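Local coordinates for minor structural protein 5 (Lactococcus phage Tuc2009, PDB 5E7T) that is probably an accessory protein of the phage baseplate that may bind saccharides of the host cell surface through a galactose-binding-like domain, at residues K85-V90 against T142-I147; Y25-L30 against K181-S186; W109-Y114 against T124-K129; G41-F46 against I175-P180. One frame throughout, in Å; residues are numbered along the deposited sequence.

Contact 1 (K85-V90 against T142-I147); sequences KYTMSV and TQTSTI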
loop_
_atom_site.group_PDB
_atom_site.type_symbol
_atom_site.label_atom_id
_atom_site.label_comp_id
_atom_site.label_asym_id
_atom_site.label_seq_id
_atom_site.Cartn_x
_atom_site.Cartn_y
_atom_site.Cartn_z
ATOM N N LYS B 85 12.331 46.368 -35.562
ATOM C CA LYS B 85 11.639 47.561 -35.073
ATOM C C LYS B 85 10.480 47.122 -34.221
ATOM O O LYS B 85 9.909 46.052 -34.451
ATOM C CB LYS B 85 11.143 48.481 -36.198
ATOM C CG LYS B 85 12.047 48.543 -37.406
ATOM C CD LYS B 85 12.685 49.884 -37.588
ATOM C CE LYS B 85 13.929 49.782 -38.424
ATOM N NZ LYS B 85 14.380 51.116 -38.900
ATOM N N TYR B 86 10.158 47.927 -33.210
ATOM C CA TYR B 86 9.030 47.732 -32.305
ATOM C C TYR B 86 8.360 49.082 -32.199
ATOM O O TYR B 86 9.063 50.089 -32.232
ATOM C CB TYR B 86 9.486 47.232 -30.938
ATOM C CG TYR B 86 9.883 45.778 -30.953
ATOM C CD1 TYR B 86 11.106 45.372 -31.483
ATOM C CD2 TYR B 86 9.055 44.804 -30.406
ATOM C CE1 TYR B 86 11.476 44.029 -31.514
ATOM C CE2 TYR B 86 9.416 43.454 -30.424
ATOM C CZ TYR B 86 10.634 43.074 -30.975
ATOM O OH TYR B 86 11.008 41.753 -30.996
ATOM N N THR B 87 7.021 49.124 -32.159
ATOM C CA THR B 87 6.292 50.378 -32.088
ATOM C C THR B 87 5.510 50.471 -30.786
ATOM O O THR B 87 4.766 49.549 -30.436
ATOM C CB THR B 87 5.438 50.600 -33.360
ATOM O OG1 THR B 87 6.280 50.572 -34.516
ATOM C CG2 THR B 87 4.688 51.916 -33.342
ATOM N N MET B 88 5.672 51.604 -30.081
ATOM C CA MET B 88 4.970 51.885 -28.844
ATOM C C MET B 88 3.904 52.908 -29.125
ATOM O O MET B 88 4.154 53.832 -29.881
ATOM C CB MET B 88 5.932 52.380 -27.777
ATOM C CG MET B 88 6.841 51.313 -27.269
ATOM S SD MET B 88 7.853 51.968 -25.937
ATOM C CE MET B 88 6.744 51.639 -24.515
ATOM N N SER B 89 2.705 52.723 -28.556
ATOM C CA SER B 89 1.508 53.582 -28.702
ATOM C C SER B 89 0.842 53.671 -27.323
ATOM O O SER B 89 0.816 52.672 -26.605
ATOM C CB SER B 89 0.526 53.005 -29.726
ATOM O OG SER B 89 0.876 51.700 -30.174
ATOM N N VAL B 90 0.357 54.868 -26.918
ATOM C CA VAL B 90 -0.250 55.074 -25.600
ATOM C C VAL B 90 -1.099 56.338 -25.601
ATOM O O VAL B 90 -0.760 57.297 -26.305
ATOM C CB VAL B 90 0.834 55.086 -24.475
ATOM C CG1 VAL B 90 1.808 56.256 -24.621
ATOM C CG2 VAL B 90 0.212 55.058 -23.089
ATOM N N THR B 142 2.861 58.004 -30.276
ATOM C CA THR B 142 3.441 56.826 -30.945
ATOM C C THR B 142 4.925 57.034 -31.258
ATOM O O THR B 142 5.357 58.170 -31.479
ATOM C CB THR B 142 2.627 56.419 -32.197
ATOM O OG1 THR B 142 2.962 57.244 -33.314
ATOM C CG2 THR B 142 1.123 56.434 -31.973
ATOM N N GLN B 143 5.709 55.942 -31.272
ATOM C CA GLN B 143 7.151 55.968 -31.561
ATOM C C GLN B 143 7.653 54.576 -31.947
ATOM O O GLN B 143 7.397 53.607 -31.229
ATOM C CB GLN B 143 7.928 56.491 -30.345
ATOM C CG GLN B 143 9.446 56.505 -30.468
ATOM C CD GLN B 143 9.973 57.594 -31.344
ATOM O OE1 GLN B 143 9.908 58.788 -31.012
ATOM N NE2 GLN B 143 10.597 57.193 -32.438
ATOM N N THR B 144 8.370 54.482 -33.090
ATOM C CA THR B 144 8.977 53.231 -33.528
ATOM C C THR B 144 10.414 53.278 -33.059
ATOM O O THR B 144 11.061 54.320 -33.179
ATOM C CB THR B 144 8.837 53.012 -35.032
ATOM O OG1 THR B 144 7.456 53.093 -35.415
ATOM C CG2 THR B 144 9.394 51.676 -35.462
ATOM N N SER B 145 10.894 52.171 -32.483
ATOM C CA SER B 145 12.242 52.038 -31.959
ATOM C C SER B 145 13.002 50.902 -32.649
ATOM O O SER B 145 12.410 49.862 -32.921
ATOM C CB SER B 145 12.180 51.780 -30.460
ATOM O OG SER B 145 11.650 52.905 -29.780
ATOM N N THR B 146 14.306 51.097 -32.936
ATOM C CA THR B 146 15.161 50.056 -33.511
ATOM C C THR B 146 16.016 49.417 -32.387
ATOM O O THR B 146 16.741 50.113 -31.647
ATOM C CB THR B 146 16.011 50.599 -34.651
ATOM O OG1 THR B 146 15.155 51.206 -35.608
ATOM C CG2 THR B 146 16.809 49.525 -35.329
ATOM N N ILE B 147 15.893 48.091 -32.256
ATOM C CA ILE B 147 16.600 47.312 -31.246
ATOM C C ILE B 147 18.107 47.494 -31.392
ATOM O O ILE B 147 18.649 47.248 -32.477
ATOM C CB ILE B 147 16.143 45.826 -31.231
ATOM C CG1 ILE B 147 14.628 45.696 -31.009
ATOM C CG2 ILE B 147 16.929 45.008 -30.215
ATOM C CD1 ILE B 147 14.086 46.329 -29.714
#

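Contact 2 (Y25-L30 against K181-S186); sequences YPNLNL and KQELGS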
loop_
_atom_site.group_PDB
_atom_site.type_symbol
_atom_site.label_atom_id
_atom_site.label_comp_id
_atom_site.label_asym_id
_atom_site.label_seq_id
_atom_site.Cartn_x
_atom_site.Cartn_y
_atom_site.Cartn_z
ATOM N N TYR B 25 -4.597 45.565 -40.329
ATOM C CA TYR B 25 -5.118 44.607 -39.340
ATOM C C TYR B 25 -4.320 44.722 -38.036
ATOM O O TYR B 25 -3.086 44.859 -38.091
ATOM C CB TYR B 25 -5.081 43.157 -39.872
ATOM C CG TYR B 25 -6.037 42.213 -39.176
ATOM C CD1 TYR B 25 -7.408 42.311 -39.373
ATOM C CD2 TYR B 25 -5.570 41.200 -38.349
ATOM C CE1 TYR B 25 -8.295 41.442 -38.746
ATOM C CE2 TYR B 25 -6.453 40.323 -37.706
ATOM C CZ TYR B 25 -7.817 40.446 -37.916
ATOM O OH TYR B 25 -8.725 39.608 -37.315
ATOM N N PRO B 26 -4.988 44.696 -36.856
ATOM C CA PRO B 26 -4.251 44.902 -35.615
ATOM C C PRO B 26 -3.287 43.791 -35.254
ATOM O O PRO B 26 -3.543 42.611 -35.510
ATOM C CB PRO B 26 -5.355 45.099 -34.570
ATOM C CG PRO B 26 -6.530 44.504 -35.113
ATOM C CD PRO B 26 -6.438 44.620 -36.600
ATOM N N ASN B 27 -2.154 44.201 -34.689
ATOM C CA ASN B 27 -1.112 43.337 -34.167
ATOM C C ASN B 27 -1.339 43.171 -32.665
ATOM O O ASN B 27 -1.841 44.090 -32.012
ATOM C CB ASN B 27 0.251 43.973 -34.390
ATOM C CG ASN B 27 0.777 43.863 -35.776
ATOM O OD1 ASN B 27 0.726 42.811 -36.405
ATOM N ND2 ASN B 27 1.389 44.933 -36.244
ATOM N N LEU B 28 -0.942 42.009 -32.115
ATOM C CA LEU B 28 -1.055 41.713 -30.682
ATOM C C LEU B 28 -0.066 42.546 -29.849
ATOM O O LEU B 28 1.017 42.895 -30.315
ATOM C CB LEU B 28 -0.838 40.215 -30.407
ATOM C CG LEU B 28 -2.010 39.288 -30.660
ATOM C CD1 LEU B 28 -1.555 37.851 -30.668
ATOM C CD2 LEU B 28 -3.133 39.503 -29.641
ATOM N N ASN B 29 -0.452 42.841 -28.611
ATOM C CA ASN B 29 0.318 43.620 -27.671
ATOM C C ASN B 29 1.320 42.729 -27.027
ATOM O O ASN B 29 1.045 41.548 -26.743
ATOM C CB ASN B 29 -0.613 44.173 -26.584
ATOM C CG ASN B 29 -0.163 45.440 -25.898
ATOM O OD1 ASN B 29 1.031 45.713 -25.741
ATOM N ND2 ASN B 29 -1.120 46.258 -25.493
ATOM N N LEU B 30 2.480 43.316 -26.728
ATOM C CA LEU B 30 3.559 42.647 -25.998
ATOM C C LEU B 30 3.539 43.078 -24.526
ATOM O O LEU B 30 4.237 42.488 -23.722
ATOM C CB LEU B 30 4.913 42.898 -26.669
ATOM C CG LEU B 30 5.114 42.145 -27.970
ATOM C CD1 LEU B 30 6.187 42.778 -28.799
ATOM C CD2 LEU B 30 5.443 40.726 -27.706
ATOM N N LYS B 181 0.687 50.165 -25.439
ATOM C CA LYS B 181 0.933 49.100 -26.396
ATOM C C LYS B 181 2.326 49.145 -26.904
ATOM O O LYS B 181 2.885 50.219 -27.157
ATOM C CB LYS B 181 -0.028 49.196 -27.599
ATOM C CG LYS B 181 -0.164 47.891 -28.408
ATOM C CD LYS B 181 -0.864 48.082 -29.727
ATOM C CE LYS B 181 -1.106 46.762 -30.404
ATOM N NZ LYS B 181 -1.511 46.924 -31.826
ATOM N N GLN B 182 2.877 47.951 -27.093
ATOM C CA GLN B 182 4.168 47.705 -27.712
ATOM C C GLN B 182 3.912 46.532 -28.640
ATOM O O GLN B 182 3.307 45.528 -28.231
ATOM C CB GLN B 182 5.256 47.370 -26.687
ATOM C CG GLN B 182 6.512 46.885 -27.390
ATOM C CD GLN B 182 7.582 46.401 -26.484
ATOM O OE1 GLN B 182 8.588 47.073 -26.316
ATOM N NE2 GLN B 182 7.429 45.194 -25.947
ATOM N N GLU B 183 4.338 46.668 -29.892
ATOM C CA GLU B 183 4.148 45.620 -30.893
ATOM C C GLU B 183 5.359 45.520 -31.795
ATOM O O GLU B 183 6.087 46.488 -31.965
ATOM C CB GLU B 183 2.904 45.909 -31.734
ATOM C CG GLU B 183 3.034 47.123 -32.634
ATOM C CD GLU B 183 1.690 47.737 -32.932
ATOM O OE1 GLU B 183 1.041 47.268 -33.894
ATOM O OE2 GLU B 183 1.282 48.675 -32.204
ATOM N N LEU B 184 5.544 44.369 -32.405
ATOM C CA LEU B 184 6.628 44.153 -33.334
ATOM C C LEU B 184 6.230 44.857 -34.632
ATOM O O LEU B 184 5.091 44.728 -35.080
ATOM C CB LEU B 184 6.790 42.631 -33.527
ATOM C CG LEU B 184 7.761 42.169 -34.603
ATOM C CD1 LEU B 184 9.206 42.467 -34.223
ATOM C CD2 LEU B 184 7.500 40.720 -34.957
ATOM N N GLY B 185 7.128 45.625 -35.203
ATOM C CA GLY B 185 6.777 46.337 -36.420
ATOM C C GLY B 185 7.057 47.820 -36.393
ATOM O O GLY B 185 7.567 48.341 -35.399
ATOM N N SER B 186 6.747 48.499 -37.514
ATOM C CA SER B 186 6.962 49.924 -37.754
ATOM C C SER B 186 5.655 50.725 -37.762
ATOM O O SER B 186 5.664 51.915 -38.101
ATOM C CB SER B 186 7.677 50.105 -39.089
ATOM O OG SER B 186 9.016 49.651 -39.016
HETATM O O HOH W 1 3.442 42.391 -32.087
#

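Contact 3 (W109-Y114 against T124-K129); sequences WMRQRY and TIDLPK. With SO4 (sulfate ion), chain G.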
loop_
_atom_site.group_PDB
_atom_site.type_symbol
_atom_site.label_atom_id
_atom_site.label_comp_id
_atom_site.label_asym_id
_atom_site.label_seq_id
_atom_site.Cartn_x
_atom_site.Cartn_y
_atom_site.Cartn_z
ATOM N N TRP B 109 10.064 59.804 -20.104
ATOM C CA TRP B 109 9.717 58.717 -21.022
ATOM C C TRP B 109 9.305 57.390 -20.362
ATOM O O TRP B 109 9.424 57.246 -19.145
ATOM C CB TRP B 109 10.863 58.458 -22.017
ATOM C CG TRP B 109 12.274 58.626 -21.502
ATOM C CD1 TRP B 109 13.194 59.532 -21.940
ATOM C CD2 TRP B 109 12.959 57.797 -20.531
ATOM N NE1 TRP B 109 14.390 59.353 -21.278
ATOM C CE2 TRP B 109 14.271 58.299 -20.405
ATOM C CE3 TRP B 109 12.568 56.728 -19.702
ATOM C CZ2 TRP B 109 15.197 57.749 -19.520
ATOM C CZ3 TRP B 109 13.504 56.159 -18.861
ATOM C CH2 TRP B 109 14.791 56.682 -18.760
ATOM N N MET B 110 8.800 56.425 -21.181
ATOM C CA MET B 110 8.465 55.040 -20.801
ATOM C C MET B 110 9.456 54.226 -21.597
ATOM O O MET B 110 9.394 54.210 -22.833
ATOM C CB MET B 110 7.052 54.660 -21.207
ATOM C CG MET B 110 6.028 55.042 -20.212
ATOM S SD MET B 110 4.412 54.739 -20.922
ATOM C CE MET B 110 3.448 55.570 -19.790
ATOM N N ARG B 111 10.439 53.641 -20.913
ATOM C CA ARG B 111 11.527 53.012 -21.635
ATOM C C ARG B 111 12.052 51.700 -21.068
ATOM O O ARG B 111 12.222 51.557 -19.848
ATOM C CB ARG B 111 12.667 54.058 -21.735
ATOM C CG ARG B 111 14.112 53.560 -21.833
ATOM C CD ARG B 111 15.110 54.686 -22.048
ATOM N NE ARG B 111 14.647 55.658 -23.036
ATOM C CZ ARG B 111 15.265 56.795 -23.352
ATOM N NH1 ARG B 111 16.424 57.116 -22.780
ATOM N NH2 ARG B 111 14.724 57.625 -24.237
ATOM N N GLN B 112 12.348 50.765 -22.001
ATOM C CA GLN B 112 13.048 49.502 -21.768
ATOM C C GLN B 112 14.468 49.874 -22.170
ATOM O O GLN B 112 14.659 50.458 -23.250
ATOM C CB GLN B 112 12.551 48.385 -22.692
ATOM C CG GLN B 112 11.526 47.469 -22.081
ATOM C CD GLN B 112 11.142 46.365 -23.040
ATOM O OE1 GLN B 112 10.789 46.616 -24.200
ATOM N NE2 GLN B 112 11.113 45.123 -22.553
ATOM N N ARG B 113 15.455 49.603 -21.299
ATOM C CA ARG B 113 16.850 49.972 -21.558
ATOM C C ARG B 113 17.841 49.110 -20.809
ATOM O O ARG B 113 17.469 48.457 -19.837
ATOM C CB ARG B 113 17.082 51.445 -21.181
ATOM C CG ARG B 113 17.080 51.725 -19.682
ATOM C CD ARG B 113 17.349 53.175 -19.468
ATOM N NE ARG B 113 17.399 53.498 -18.052
ATOM C CZ ARG B 113 17.777 54.677 -17.572
ATOM N NH1 ARG B 113 18.147 55.648 -18.398
ATOM N NH2 ARG B 113 17.794 54.892 -16.265
ATOM N N TYR B 114 19.124 49.155 -21.239
ATOM C CA TYR B 114 20.229 48.460 -20.588
ATOM C C TYR B 114 20.552 49.262 -19.310
ATOM O O TYR B 114 20.190 50.444 -19.209
ATOM C CB TYR B 114 21.458 48.308 -21.527
ATOM C CG TYR B 114 21.282 47.295 -22.642
ATOM C CD1 TYR B 114 21.383 45.927 -22.393
ATOM C CD2 TYR B 114 21.015 47.699 -23.944
ATOM C CE1 TYR B 114 21.169 44.988 -23.406
ATOM C CE2 TYR B 114 20.819 46.769 -24.969
ATOM C CZ TYR B 114 20.887 45.411 -24.693
ATOM O OH TYR B 114 20.676 44.493 -25.701
ATOM N N THR B 124 11.709 52.698 -26.414
ATOM C CA THR B 124 11.252 53.850 -25.646
ATOM C C THR B 124 10.179 54.728 -26.340
ATOM O O THR B 124 9.958 54.612 -27.554
ATOM C CB THR B 124 12.492 54.661 -25.303
ATOM O OG1 THR B 124 12.137 55.775 -24.480
ATOM C CG2 THR B 124 13.253 55.114 -26.544
ATOM N N ILE B 125 9.555 55.634 -25.552
ATOM C CA ILE B 125 8.566 56.607 -25.995
ATOM C C ILE B 125 8.599 57.828 -25.090
ATOM O O ILE B 125 8.368 57.718 -23.888
ATOM C CB ILE B 125 7.145 56.013 -26.193
ATOM C CG1 ILE B 125 6.209 57.035 -26.876
ATOM C CG2 ILE B 125 6.544 55.414 -24.884
ATOM C CD1 ILE B 125 5.006 56.459 -27.377
ATOM N N ASP B 126 8.920 58.991 -25.677
ATOM C CA ASP B 126 8.981 60.267 -24.976
ATOM C C ASP B 126 7.557 60.712 -24.640
ATOM O O ASP B 126 6.636 60.534 -25.442
ATOM C CB ASP B 126 9.634 61.334 -25.866
ATOM C CG ASP B 126 11.151 61.474 -25.857
ATOM O OD1 ASP B 126 11.813 60.830 -24.993
ATOM O OD2 ASP B 126 11.681 62.264 -26.696
ATOM N N LEU B 127 7.389 61.287 -23.448
ATOM C CA LEU B 127 6.109 61.799 -22.988
ATOM C C LEU B 127 6.174 63.323 -23.000
ATOM O O LEU B 127 7.296 63.850 -23.044
ATOM C CB LEU B 127 5.742 61.215 -21.624
ATOM C CG LEU B 127 5.494 59.704 -21.597
ATOM C CD1 LEU B 127 4.889 59.290 -20.289
ATOM C CD2 LEU B 127 4.612 59.255 -22.738
ATOM N N PRO B 128 5.016 64.047 -23.093
ATOM C CA PRO B 128 5.064 65.508 -23.252
ATOM C C PRO B 128 5.821 66.249 -22.180
ATOM O O PRO B 128 5.449 66.174 -21.024
ATOM C CB PRO B 128 3.585 65.904 -23.308
ATOM C CG PRO B 128 2.917 64.721 -23.869
ATOM C CD PRO B 128 3.613 63.583 -23.155
ATOM N N LYS B 129 6.878 66.983 -22.578
ATOM C CA LYS B 129 7.727 67.773 -21.675
ATOM C C LYS B 129 6.985 68.975 -21.030
ATOM O O LYS B 129 7.413 69.407 -19.964
ATOM C CB LYS B 129 9.037 68.189 -22.366
ATOM C CG LYS B 129 10.258 67.323 -21.941
ATOM C CD LYS B 129 11.272 67.015 -23.073
ATOM C CE LYS B 129 11.814 65.604 -23.015
ATOM N NZ LYS B 129 10.743 64.560 -23.201
HETATM S S SO4 G . 18.646 58.513 -15.697
HETATM O O1 SO4 G . 18.580 59.252 -16.966
HETATM O O2 SO4 G . 19.344 57.243 -15.926
HETATM O O3 SO4 G . 19.377 59.274 -14.679
HETATM O O4 SO4 G . 17.287 58.279 -15.208
#

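Contact 4 (G41-F46 against I175-P180); sequences GFFKNF and IRVRNP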
loop_
_atom_site.group_PDB
_atom_site.type_symbol
_atom_site.label_atom_id
_atom_site.label_comp_id
_atom_site.label_asym_id
_atom_site.label_seq_id
_atom_site.Cartn_x
_atom_site.Cartn_y
_atom_site.Cartn_z
ATOM N N GLY B 41 0.687 44.056 -13.369
ATOM C CA GLY B 41 1.335 44.129 -14.675
ATOM C C GLY B 41 1.959 45.468 -14.937
ATOM O O GLY B 41 2.740 45.948 -14.114
ATOM N N PHE B 42 1.581 46.100 -16.048
ATOM C CA PHE B 42 2.074 47.431 -16.415
ATOM C C PHE B 42 1.723 48.453 -15.328
ATOM O O PHE B 42 2.550 49.303 -15.001
ATOM C CB PHE B 42 1.477 47.877 -17.767
ATOM C CG PHE B 42 2.100 49.110 -18.400
ATOM C CD1 PHE B 42 1.640 50.383 -18.085
ATOM C CD2 PHE B 42 3.107 48.990 -19.355
ATOM C CE1 PHE B 42 2.202 51.513 -18.680
ATOM C CE2 PHE B 42 3.667 50.123 -19.949
ATOM C CZ PHE B 42 3.208 51.373 -19.608
ATOM N N PHE B 43 0.519 48.333 -14.733
ATOM C CA PHE B 43 0.034 49.292 -13.744
ATOM C C PHE B 43 0.353 48.921 -12.312
ATOM O O PHE B 43 -0.129 49.579 -11.381
ATOM C CB PHE B 43 -1.461 49.548 -13.946
ATOM C CG PHE B 43 -1.761 50.098 -15.326
ATOM C CD1 PHE B 43 -1.560 51.445 -15.617
ATOM C CD2 PHE B 43 -2.196 49.264 -16.347
ATOM C CE1 PHE B 43 -1.840 51.952 -16.888
ATOM C CE2 PHE B 43 -2.465 49.775 -17.623
ATOM C CZ PHE B 43 -2.285 51.114 -17.882
ATOM N N LYS B 44 1.234 47.934 -12.124
ATOM C CA LYS B 44 1.616 47.483 -10.787
ATOM C C LYS B 44 2.055 48.615 -9.852
ATOM O O LYS B 44 1.665 48.586 -8.698
ATOM C CB LYS B 44 2.686 46.374 -10.863
ATOM C CG LYS B 44 3.167 45.843 -9.521
ATOM C CD LYS B 44 2.232 44.801 -8.910
ATOM C CE LYS B 44 2.582 44.479 -7.481
ATOM N NZ LYS B 44 1.634 43.490 -6.908
ATOM N N ASN B 45 2.817 49.617 -10.343
ATOM C CA ASN B 45 3.337 50.690 -9.495
ATOM C C ASN B 45 2.743 52.070 -9.783
ATOM O O ASN B 45 3.322 53.095 -9.404
ATOM C CB ASN B 45 4.857 50.707 -9.518
ATOM C CG ASN B 45 5.451 49.416 -9.014
ATOM O OD1 ASN B 45 5.981 48.599 -9.776
ATOM N ND2 ASN B 45 5.309 49.164 -7.728
ATOM N N PHE B 46 1.529 52.097 -10.347
ATOM C CA PHE B 46 0.757 53.332 -10.519
ATOM C C PHE B 46 0.044 53.567 -9.159
ATOM O O PHE B 46 0.005 52.646 -8.343
ATOM C CB PHE B 46 -0.245 53.183 -11.670
ATOM C CG PHE B 46 0.344 53.524 -13.024
ATOM C CD1 PHE B 46 1.322 52.719 -13.601
ATOM C CD2 PHE B 46 -0.098 54.630 -13.733
ATOM C CE1 PHE B 46 1.860 53.031 -14.845
ATOM C CE2 PHE B 46 0.448 54.943 -14.973
ATOM C CZ PHE B 46 1.422 54.142 -15.519
ATOM N N ILE B 175 -0.709 62.028 -14.018
ATOM C CA ILE B 175 -0.865 61.497 -15.367
ATOM C C ILE B 175 -1.724 60.260 -15.361
ATOM O O ILE B 175 -1.634 59.438 -14.447
ATOM C CB ILE B 175 0.528 61.242 -16.024
ATOM C CG1 ILE B 175 0.411 60.918 -17.538
ATOM C CG2 ILE B 175 1.361 60.192 -15.266
ATOM C CD1 ILE B 175 1.736 60.676 -18.283
ATOM N N ARG B 176 -2.558 60.129 -16.386
ATOM C CA ARG B 176 -3.405 58.976 -16.595
ATOM C C ARG B 176 -2.876 58.269 -17.820
ATOM O O ARG B 176 -2.559 58.930 -18.808
ATOM C CB ARG B 176 -4.850 59.396 -16.756
ATOM C CG ARG B 176 -5.434 59.809 -15.428
ATOM C CD ARG B 176 -6.835 60.300 -15.582
ATOM N NE ARG B 176 -7.448 60.562 -14.287
ATOM C CZ ARG B 176 -8.706 60.956 -14.135
ATOM N NH1 ARG B 176 -9.490 61.116 -15.194
ATOM N NH2 ARG B 176 -9.194 61.186 -12.924
ATOM N N VAL B 177 -2.669 56.954 -17.727
ATOM C CA VAL B 177 -2.136 56.175 -18.833
ATOM C C VAL B 177 -3.185 55.143 -19.220
ATOM O O VAL B 177 -3.587 54.338 -18.386
ATOM C CB VAL B 177 -0.775 55.560 -18.461
ATOM C CG1 VAL B 177 -0.327 54.543 -19.495
ATOM C CG2 VAL B 177 0.284 56.641 -18.269
ATOM N N ARG B 178 -3.672 55.220 -20.472
ATOM C CA ARG B 178 -4.713 54.371 -21.056
ATOM C C ARG B 178 -4.170 53.626 -22.291
ATOM O O ARG B 178 -3.432 54.194 -23.089
ATOM C CB ARG B 178 -5.927 55.236 -21.430
ATOM C CG ARG B 178 -7.033 54.515 -22.170
ATOM C CD ARG B 178 -8.176 55.458 -22.452
ATOM N NE ARG B 178 -8.080 56.089 -23.766
ATOM C CZ ARG B 178 -8.867 57.082 -24.167
ATOM N NH1 ARG B 178 -9.803 57.563 -23.363
ATOM N NH2 ARG B 178 -8.722 57.605 -25.377
ATOM N N ASN B 179 -4.553 52.351 -22.420
ATOM C CA ASN B 179 -4.212 51.418 -23.487
ATOM C C ASN B 179 -2.728 51.464 -23.955
ATOM O O ASN B 179 -2.467 51.619 -25.163
ATOM C CB ASN B 179 -5.154 51.587 -24.658
ATOM C CG ASN B 179 -6.631 51.531 -24.370
ATOM O OD1 ASN B 179 -7.409 52.226 -25.036
ATOM N ND2 ASN B 179 -7.068 50.681 -23.432
ATOM N N PRO B 180 -1.735 51.291 -23.041
ATOM C CA PRO B 180 -0.338 51.242 -23.504
ATOM C C PRO B 180 -0.129 50.020 -24.402
ATOM O O PRO B 180 -0.747 48.976 -24.186
ATOM C CB PRO B 180 0.460 51.159 -22.202
ATOM C CG PRO B 180 -0.451 50.505 -21.239
ATOM C CD PRO B 180 -1.824 51.029 -21.586
#

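Contact 1 (K85-V90 against T142-I147)
Tyr86 lays the CD1-CE1 side of its ring obliquely against the side chain of Ile147, where CD1 comes within 3.6 Å of CG1. Tyr86 CG is set beside the backbone N (chi1 -75°), which directs the ring toward Ile147, and the ring also meets Tyr80 and Cys123 of strand 121-126. From there the backbones pair in strict antiparallel fashion. Tyr86 and Ser145 exchange two bonds, Ser145 N to Tyr86 O at 2.8 Å being nearly straight. Met88 and Gln143 do the same, with Met88 N to Gln143 O at 2.9 Å. The intervening non-hydrogen-bonded pair, Thr87 and Thr144, brings their OG1 atoms to 2.9 Å. The main polar partner of Thr87 OG1 is Gly185 O, just past the end of the neighbouring strand 171-184, and Thr144 OG1 has a weak bond to Ser186 O. At the exposed end, Lys85 runs alongside Thr146, its NZ making a weak bond to OG1 (3.4 Å). The Gln143 amide turns back to donate NE2 to Thr144 O at 3.0 Å. Strand 139-146 is the outermost of its sheet within the chain, yet Thr142 pairs with a strand of another protein: an antiparallel beta-sandwich sheet continued across an interface.

Contact 2 (Y25-L30 against K181-S186)
Asn27 and Lys181 supply the charged and polar part of this contact. The lysine chain, extended beyond CG, delivers NZ to Asn27 O at 2.9 Å, while Pro190 O takes a further bond from the same ammonium. NZ also forms a salt bridge with Glu183 (3.3 Å to OE1). That carboxylate accepts a weak bond from Asn27 ND2, the amide and carboxylate planes standing 87° apart, and is gripped as well by Thr189 OG1. Among the backbone bonds, Leu30 N reaches Gln182 O at 2.8 Å. Here the loop between strands 8-12 and 48-50 crosses the end of strand 171-184 at a steep angle (directions 106° apart), in what the family assignment suggests is a galactose-binding-like sandwich. A side chain imitates the pairing too: Gln182 N donates to Asn29 OD1 at 3.2 Å from above the amide plane, and OD1 also receives Leu31 N. One water spans Leu28 O and Leu184 N. In van der Waals contact, the methylene CG of Lys181 packs on the Asn29 amide (3.5 Å to CG).

Contact 3 (W109-Y114 against T124-K129)
Trp109 and Arg111 pair with Asp126 and Thr124 in a beta hairpin, strands 104-114 and 121-126, whose two surfaces differ. Met110 N donates to Ile125 O at 3.0 Å, the return bond being weak. On the polar surface, Arg111 holds Thr124 side-on: NE reaches OG1 at 2.9 Å and NH2 the same atom at 3.2 Å, with OG1 in the guanidinium plane. The chain bends at chi3 (-43°), which sets NE; CZ lies over one face of the Trp109 indole, 3.4 Å above its plane. Asp126 OD1 sits at that indole's edge, 3.6 Å from CD1, ring and carboxylate nearly coplanar. CH2 of the indole lies over a face of the Arg113 guanidinium, offset to its rim, and Arg113 NH2 donates to O2 of a sulfate, probably from the crystallisation liquor, at 2.8 Å. The opposite surface is apolar, Met110 CB meeting Ile125 CG2 at 3.8 Å. Within this chain strand 121-126 is outermost in its sheet, strand 104-114 pairs with 157-166, and Met110 and Leu127 face strand 171-184.

Contact 4 (G41-F46 against I175-P180)
Phe43 O accepts the backbone N-H of Phe46 at 3.2 Å, closing a type I beta turn whose aromatic residues turn their rings toward Val177 and Pro180. The motif is an aromatic cluster in the interior of a beta sandwich: the loop before strand 48-50 enters the core and meets strand 171-184 where that chain turns a corner at Asn179. The three rings interlock. CD1 of Phe42 lies over the centre of the Phe43 ring, and CD1 of Phe43 in turn lies over the centre of the Phe46 ring, 3.6 Å above its plane. Val177 divides its branches among them. CG2 comes to the edge of the Phe46 ring, 3.7 Å from CE2, whereas CG1, anti to the backbone N (chi1 169°), stands 4.0 Å from CE1 of both Phe42 and Phe43. Phe43 and Pro180 meet tip to tip, CZ against CD at 3.7 Å. Val56 and Val90, from strands on either side of 171-184, add apolar atoms, whereas Arg176 and Arg178 point away and pair with Glu55 and Asp91. Over the face of the Phe42 ring, Pro180 makes a CH-pi contact, its CG 3.8 Å from the centroid and 13° off the normal.

Strand 171-184 is shared by contacts 4 and 2: contact 4 uses its earlier part, contact 2 its last residues, and contact 1 lies on the neighbouring strand 85-98 and on 139-146 of the same five-stranded sheet. Contact 3 belongs to the facing four-stranded sheet. Along the chain the pairs are nested, contact 3 inside 1, 1 inside 4, and 4 inside 2, so that the outer contacts close ever longer loops. Centres of contacts 1 and 2 lie about 9 Å apart and those of 1 and 3 about 10 Å, against about 18 Å for 2 and 4. Contacts 3 and 4 meet across the core, where Met110 touches Phe42 and Val177, so sequence-distant segments jointly build one sandwich.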